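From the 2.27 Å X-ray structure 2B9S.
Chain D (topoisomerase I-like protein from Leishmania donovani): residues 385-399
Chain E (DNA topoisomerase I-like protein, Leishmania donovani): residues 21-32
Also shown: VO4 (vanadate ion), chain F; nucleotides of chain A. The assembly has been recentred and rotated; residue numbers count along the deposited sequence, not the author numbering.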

# COMPACT_ATOMS: atom_id res chain seq x y z
N PHE D 385 1.21 -13.58 -10.82
CA PHE D 385 1.66 -13.31 -12.19
C PHE D 385 2.42 -12.01 -12.29
O PHE D 385 3.24 -11.79 -13.20
CB PHE D 385 0.47 -13.25 -13.15
CG PHE D 385 -0.03 -14.60 -13.59
CD1 PHE D 385 -0.98 -15.28 -12.84
CD2 PHE D 385 0.48 -15.19 -14.76
CE1 PHE D 385 -1.45 -16.53 -13.25
CE2 PHE D 385 0.03 -16.44 -15.18
CZ PHE D 385 -0.93 -17.12 -14.43
N ARG D 386 2.13 -11.12 -11.36
CA ARG D 386 2.72 -9.80 -11.37
C ARG D 386 4.15 -9.87 -10.81
O ARG D 386 5.08 -9.27 -11.36
CB ARG D 386 1.81 -8.86 -10.57
CG ARG D 386 1.81 -7.46 -11.02
CD ARG D 386 0.76 -6.65 -10.24
NE ARG D 386 1.24 -5.29 -10.05
CZ ARG D 386 1.17 -4.34 -10.97
NH1 ARG D 386 0.62 -4.58 -12.16
NH2 ARG D 386 1.62 -3.13 -10.69
N THR D 387 4.30 -10.61 -9.70
CA THR D 387 5.59 -10.99 -9.13
C THR D 387 6.43 -11.79 -10.13
O THR D 387 7.63 -11.53 -10.29
CB THR D 387 5.42 -11.87 -7.86
OG1 THR D 387 4.51 -11.23 -6.95
CG2 THR D 387 6.75 -12.10 -7.15
N TYR D 388 5.79 -12.77 -10.78
CA TYR D 388 6.41 -13.57 -11.83
C TYR D 388 6.90 -12.71 -13.00
O TYR D 388 8.04 -12.85 -13.44
CB TYR D 388 5.43 -14.65 -12.32
CG TYR D 388 5.82 -15.24 -13.66
CD1 TYR D 388 6.81 -16.23 -13.76
CD2 TYR D 388 5.22 -14.78 -14.84
CE1 TYR D 388 7.19 -16.74 -14.99
CE2 TYR D 388 5.58 -15.29 -16.07
CZ TYR D 388 6.56 -16.27 -16.15
OH TYR D 388 6.91 -16.78 -17.38
N ASN D 389 6.04 -11.83 -13.48
CA ASN D 389 6.37 -10.97 -14.60
C ASN D 389 7.51 -10.00 -14.32
O ASN D 389 8.31 -9.73 -15.20
CB ASN D 389 5.14 -10.18 -15.07
CG ASN D 389 4.32 -10.95 -16.08
OD1 ASN D 389 4.84 -11.38 -17.11
ND2 ASN D 389 3.02 -11.13 -15.79
N ALA D 390 7.54 -9.45 -13.11
CA ALA D 390 8.56 -8.47 -12.75
C ALA D 390 9.92 -9.16 -12.63
O ALA D 390 10.93 -8.66 -13.13
CB ALA D 390 8.19 -7.78 -11.45
N SER D 391 9.91 -10.33 -12.00
CA SER D 391 11.13 -11.09 -11.72
C SER D 391 11.71 -11.76 -12.96
O SER D 391 12.92 -11.73 -13.17
CB SER D 391 10.87 -12.12 -10.63
OG SER D 391 10.87 -11.50 -9.37
N ILE D 392 10.84 -12.34 -13.78
CA ILE D 392 11.26 -12.99 -15.01
C ILE D 392 11.75 -11.99 -16.05
O ILE D 392 12.57 -12.34 -16.90
CB ILE D 392 10.15 -13.93 -15.59
CG1 ILE D 392 10.77 -15.16 -16.28
CG2 ILE D 392 9.21 -13.18 -16.55
CD1 ILE D 392 11.83 -15.92 -15.45
N THR D 393 11.27 -10.76 -15.98
CA THR D 393 11.69 -9.68 -16.87
C THR D 393 13.14 -9.25 -16.57
O THR D 393 13.89 -8.92 -17.49
CB THR D 393 10.74 -8.47 -16.77
OG1 THR D 393 9.47 -8.82 -17.35
CG2 THR D 393 11.29 -7.25 -17.47
N LEU D 394 13.52 -9.25 -15.30
CA LEU D 394 14.89 -8.89 -14.92
C LEU D 394 15.86 -10.04 -15.26
O LEU D 394 16.95 -9.81 -15.78
CB LEU D 394 14.99 -8.49 -13.44
CG LEU D 394 16.25 -7.72 -13.03
CD1 LEU D 394 16.21 -6.31 -13.56
CD2 LEU D 394 16.47 -7.71 -11.53
N ASP D 395 15.43 -11.26 -14.94
CA ASP D 395 16.18 -12.47 -15.24
C ASP D 395 16.53 -12.51 -16.73
O ASP D 395 17.71 -12.50 -17.09
CB ASP D 395 15.35 -13.69 -14.83
CG ASP D 395 16.19 -14.94 -14.59
OD1 ASP D 395 17.24 -14.83 -13.91
OD2 ASP D 395 15.79 -16.03 -15.06
N ARG D 396 15.50 -12.52 -17.58
CA ARG D 396 15.66 -12.54 -19.03
C ARG D 396 16.62 -11.46 -19.53
O ARG D 396 17.52 -11.75 -20.32
CB ARG D 396 14.30 -12.43 -19.72
N TRP D 397 16.46 -10.22 -19.07
CA TRP D 397 17.31 -9.12 -19.51
C TRP D 397 18.79 -9.38 -19.18
O TRP D 397 19.66 -9.19 -20.03
CB TRP D 397 16.81 -7.80 -18.88
CG TRP D 397 17.64 -6.55 -19.17
CD1 TRP D 397 18.95 -6.32 -18.85
CD2 TRP D 397 17.18 -5.34 -19.80
NE1 TRP D 397 19.34 -5.07 -19.25
CE2 TRP D 397 18.27 -4.44 -19.84
CE3 TRP D 397 15.95 -4.93 -20.35
CZ2 TRP D 397 18.17 -3.15 -20.39
CZ3 TRP D 397 15.85 -3.65 -20.90
CH2 TRP D 397 16.96 -2.78 -20.92
N PHE D 398 19.08 -9.81 -17.95
CA PHE D 398 20.44 -10.15 -17.53
C PHE D 398 21.01 -11.27 -18.41
O PHE D 398 22.18 -11.24 -18.80
CB PHE D 398 20.50 -10.59 -16.06
CG PHE D 398 20.34 -9.46 -15.05
CD1 PHE D 398 20.01 -9.75 -13.72
CD2 PHE D 398 20.51 -8.13 -15.41
CE1 PHE D 398 19.86 -8.74 -12.77
CE2 PHE D 398 20.35 -7.10 -14.45
CZ PHE D 398 20.03 -7.41 -13.14
N LYS D 399 20.17 -12.25 -18.73
CA LYS D 399 20.57 -13.44 -19.48
C LYS D 399 20.71 -13.28 -21.00
O LYS D 399 21.54 -13.97 -21.61
CB LYS D 399 19.64 -14.62 -19.16
CG LYS D 399 19.87 -15.15 -17.78
CD LYS D 399 19.01 -16.32 -17.48
CE LYS D 399 19.19 -16.65 -16.01
NZ LYS D 399 18.78 -18.03 -15.74
V VO4 F . 1.54 -3.22 -6.64
O1 VO4 F . 2.32 -2.53 -8.04
O2 VO4 F . -0.00 -4.06 -6.75
P DT A 10 3.46 -8.07 -2.21
OP1 DT A 10 3.39 -8.84 -3.45
OP2 DT A 10 4.72 -7.83 -1.47
O5' DT A 10 2.88 -6.61 -2.52
C5' DT A 10 1.88 -6.38 -3.53
C4' DT A 10 1.60 -4.90 -3.65
O4' DT A 10 1.19 -4.33 -2.38
C3' DT A 10 2.79 -4.04 -4.05
O3' DT A 10 2.36 -3.19 -5.07
C2' DT A 10 3.17 -3.20 -2.83
C1' DT A 10 1.78 -3.04 -2.25
N1 DT A 10 1.71 -2.67 -0.82
C2 DT A 10 0.88 -1.62 -0.45
O2 DT A 10 0.23 -0.97 -1.24
N3 DT A 10 0.84 -1.36 0.89
C4 DT A 10 1.53 -2.03 1.90
O4 DT A 10 1.40 -1.70 3.08
C5 DT A 10 2.40 -3.10 1.46
C7 DT A 10 3.31 -3.81 2.43
C6 DT A 10 2.44 -3.38 0.14
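Chain E, residues 21-32: NYIDPRIICSWA

Chain E lies along one side of the continuous chain D helix (385-399), first as a non-helical stretch through E:Ile23 and E:Asp24, then as a helix running to E:Ala32 and beyond. The two helices point the same way, their axes crossing at 17° and approaching to 10.1 Å, and 649 Å² is buried between the stretches. CA atoms are closest where E:Ile23 passes D:Ser391, 4.5 Å apart; farther along, E:Ile27 CA lies 6.8 Å from D:Asp395 CA, and E:Trp31 CA lies 7.8 Å from D:Phe398 CA.

E:Tyr22 is covered most. Its CB packs on D:Ala390 CB at 3.7 Å, while chi1 of -79° (m) carries the ring along the helix to the vanadate, where its OH binds V at 2.1 Å; O3' of DT10 binds the same V at 1.8 Å. D:Arg386 reaches both partners with the edge of its guanidinium: NE donates to E:Tyr22 OH (3.2 Å) and NH2 to vanadate O1 (2.8 Å). A water accepts from D:Thr387 OG1 (2.8 Å) and donates to E:Asn21 O (2.7 Å) and DT10 OP1 (2.6 Å), joining both chains to the DNA.

D:Ser391 fastens the turn into the second helix: its OG donates to E:Tyr22 O (3.2 Å) and accepts from E:Asp24 N (2.8 Å). E:Asp24 then caps that helix, OD1 accepting from E:Arg26 N at 3.2 Å.

E:Ile27 is the knob of the helical contact, set among D:Ser391, D:Leu394, D:Asp395 and D:Phe398; its CD1 lies 3.3 Å from D:Ser391 O, its CG2 3.8 Å from D:Leu394 CD2. That same CD2 touches E:Ile23 CG2 (3.6 Å) and E:Ile28 CG1 (3.8 Å). Beyond the knob, D:Phe398 stacks face to face on the five-membered ring of E:Trp31, centroids 3.8 Å apart and planes at 12°.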

# COMPACT_ATOMS: atom_id res chain seq x y z
N ASN E 21 9.22 -4.77 -3.67
CA ASN E 21 8.06 -5.68 -3.52
C ASN E 21 8.00 -6.80 -4.53
O ASN E 21 7.40 -7.84 -4.23
CB ASN E 21 6.70 -4.92 -3.62
CG ASN E 21 6.59 -3.72 -2.67
OD1 ASN E 21 6.32 -3.89 -1.49
ND2 ASN E 21 6.77 -2.53 -3.19
N TYR E 22 8.57 -6.58 -5.72
CA TYR E 22 8.22 -7.37 -6.91
C TYR E 22 9.31 -8.26 -7.51
O TYR E 22 9.01 -9.32 -8.05
CB TYR E 22 7.64 -6.45 -7.99
CG TYR E 22 6.19 -6.09 -7.74
CD1 TYR E 22 5.83 -4.83 -7.28
CD2 TYR E 22 5.17 -7.04 -7.94
CE1 TYR E 22 4.51 -4.51 -7.03
CE2 TYR E 22 3.85 -6.74 -7.69
CZ TYR E 22 3.52 -5.47 -7.25
OH TYR E 22 2.19 -5.19 -7.01
N ILE E 23 10.57 -7.81 -7.44
CA ILE E 23 11.70 -8.57 -7.99
C ILE E 23 12.31 -9.47 -6.89
O ILE E 23 12.56 -9.01 -5.77
CB ILE E 23 12.79 -7.62 -8.50
CG1 ILE E 23 12.22 -6.65 -9.54
CG2 ILE E 23 13.96 -8.42 -9.07
CD1 ILE E 23 13.08 -5.41 -9.72
N ASP E 24 12.52 -10.75 -7.19
CA ASP E 24 13.22 -11.64 -6.28
C ASP E 24 14.58 -10.97 -5.97
O ASP E 24 15.34 -10.66 -6.90
CB ASP E 24 13.34 -13.02 -6.93
CG ASP E 24 13.72 -14.12 -5.94
OD1 ASP E 24 14.55 -13.87 -5.05
OD2 ASP E 24 13.21 -15.26 -6.08
N PRO E 25 14.86 -10.67 -4.69
CA PRO E 25 16.11 -9.95 -4.40
C PRO E 25 17.38 -10.79 -4.67
O PRO E 25 18.47 -10.23 -4.82
CB PRO E 25 15.98 -9.60 -2.91
CG PRO E 25 15.01 -10.56 -2.38
CD PRO E 25 14.07 -10.94 -3.47
N ARG E 26 17.21 -12.11 -4.74
CA ARG E 26 18.26 -13.05 -5.10
C ARG E 26 18.71 -12.89 -6.56
O ARG E 26 19.83 -13.25 -6.91
CB ARG E 26 17.80 -14.50 -4.86
CG ARG E 26 17.49 -14.82 -3.42
CD ARG E 26 16.85 -16.18 -3.24
NE ARG E 26 15.49 -16.24 -3.77
CZ ARG E 26 14.62 -17.22 -3.53
NH1 ARG E 26 14.95 -18.24 -2.75
NH2 ARG E 26 13.40 -17.19 -4.06
N ILE E 27 17.82 -12.37 -7.41
CA ILE E 27 18.19 -12.05 -8.80
C ILE E 27 19.19 -10.88 -8.81
O ILE E 27 20.24 -10.95 -9.44
CB ILE E 27 16.96 -11.73 -9.69
CG1 ILE E 27 15.96 -12.90 -9.71
CG2 ILE E 27 17.39 -11.33 -11.12
CD1 ILE E 27 14.67 -12.59 -10.45
N ILE E 28 18.85 -9.81 -8.08
CA ILE E 28 19.71 -8.65 -7.92
C ILE E 28 21.06 -8.99 -7.25
O ILE E 28 22.13 -8.64 -7.77
CB ILE E 28 18.97 -7.52 -7.16
CG1 ILE E 28 17.89 -6.93 -8.07
CG2 ILE E 28 19.92 -6.43 -6.70
CD1 ILE E 28 16.87 -6.09 -7.36
N CYS E 29 21.00 -9.69 -6.12
CA CYS E 29 22.20 -10.12 -5.39
C CYS E 29 23.17 -11.02 -6.18
O CYS E 29 24.38 -10.78 -6.12
CB CYS E 29 21.82 -10.74 -4.05
SG CYS E 29 21.12 -9.52 -2.90
N SER E 30 22.66 -12.02 -6.91
CA SER E 30 23.48 -12.85 -7.83
C SER E 30 24.26 -12.05 -8.86
O SER E 30 25.47 -12.26 -9.04
CB SER E 30 22.62 -13.84 -8.62
OG SER E 30 22.89 -15.17 -8.24
N TRP E 31 23.55 -11.16 -9.55
CA TRP E 31 24.12 -10.39 -10.63
C TRP E 31 25.14 -9.38 -10.09
O TRP E 31 26.17 -9.14 -10.72
CB TRP E 31 23.00 -9.72 -11.45
CG TRP E 31 23.48 -8.75 -12.50
CD1 TRP E 31 23.65 -8.99 -13.84
CD2 TRP E 31 23.81 -7.37 -12.29
NE1 TRP E 31 24.09 -7.85 -14.47
CE2 TRP E 31 24.19 -6.84 -13.55
CE3 TRP E 31 23.83 -6.53 -11.17
CZ2 TRP E 31 24.58 -5.52 -13.71
CZ3 TRP E 31 24.24 -5.22 -11.33
CH2 TRP E 31 24.61 -4.72 -12.60
N ALA E 32 24.85 -8.81 -8.92
CA ALA E 32 25.76 -7.85 -8.29
C ALA E 32 27.09 -8.48 -7.82
O ALA E 32 28.12 -7.80 -7.83
CB ALA E 32 25.07 -7.13 -7.14
O HOH W 1 5.25 -9.10 -5.25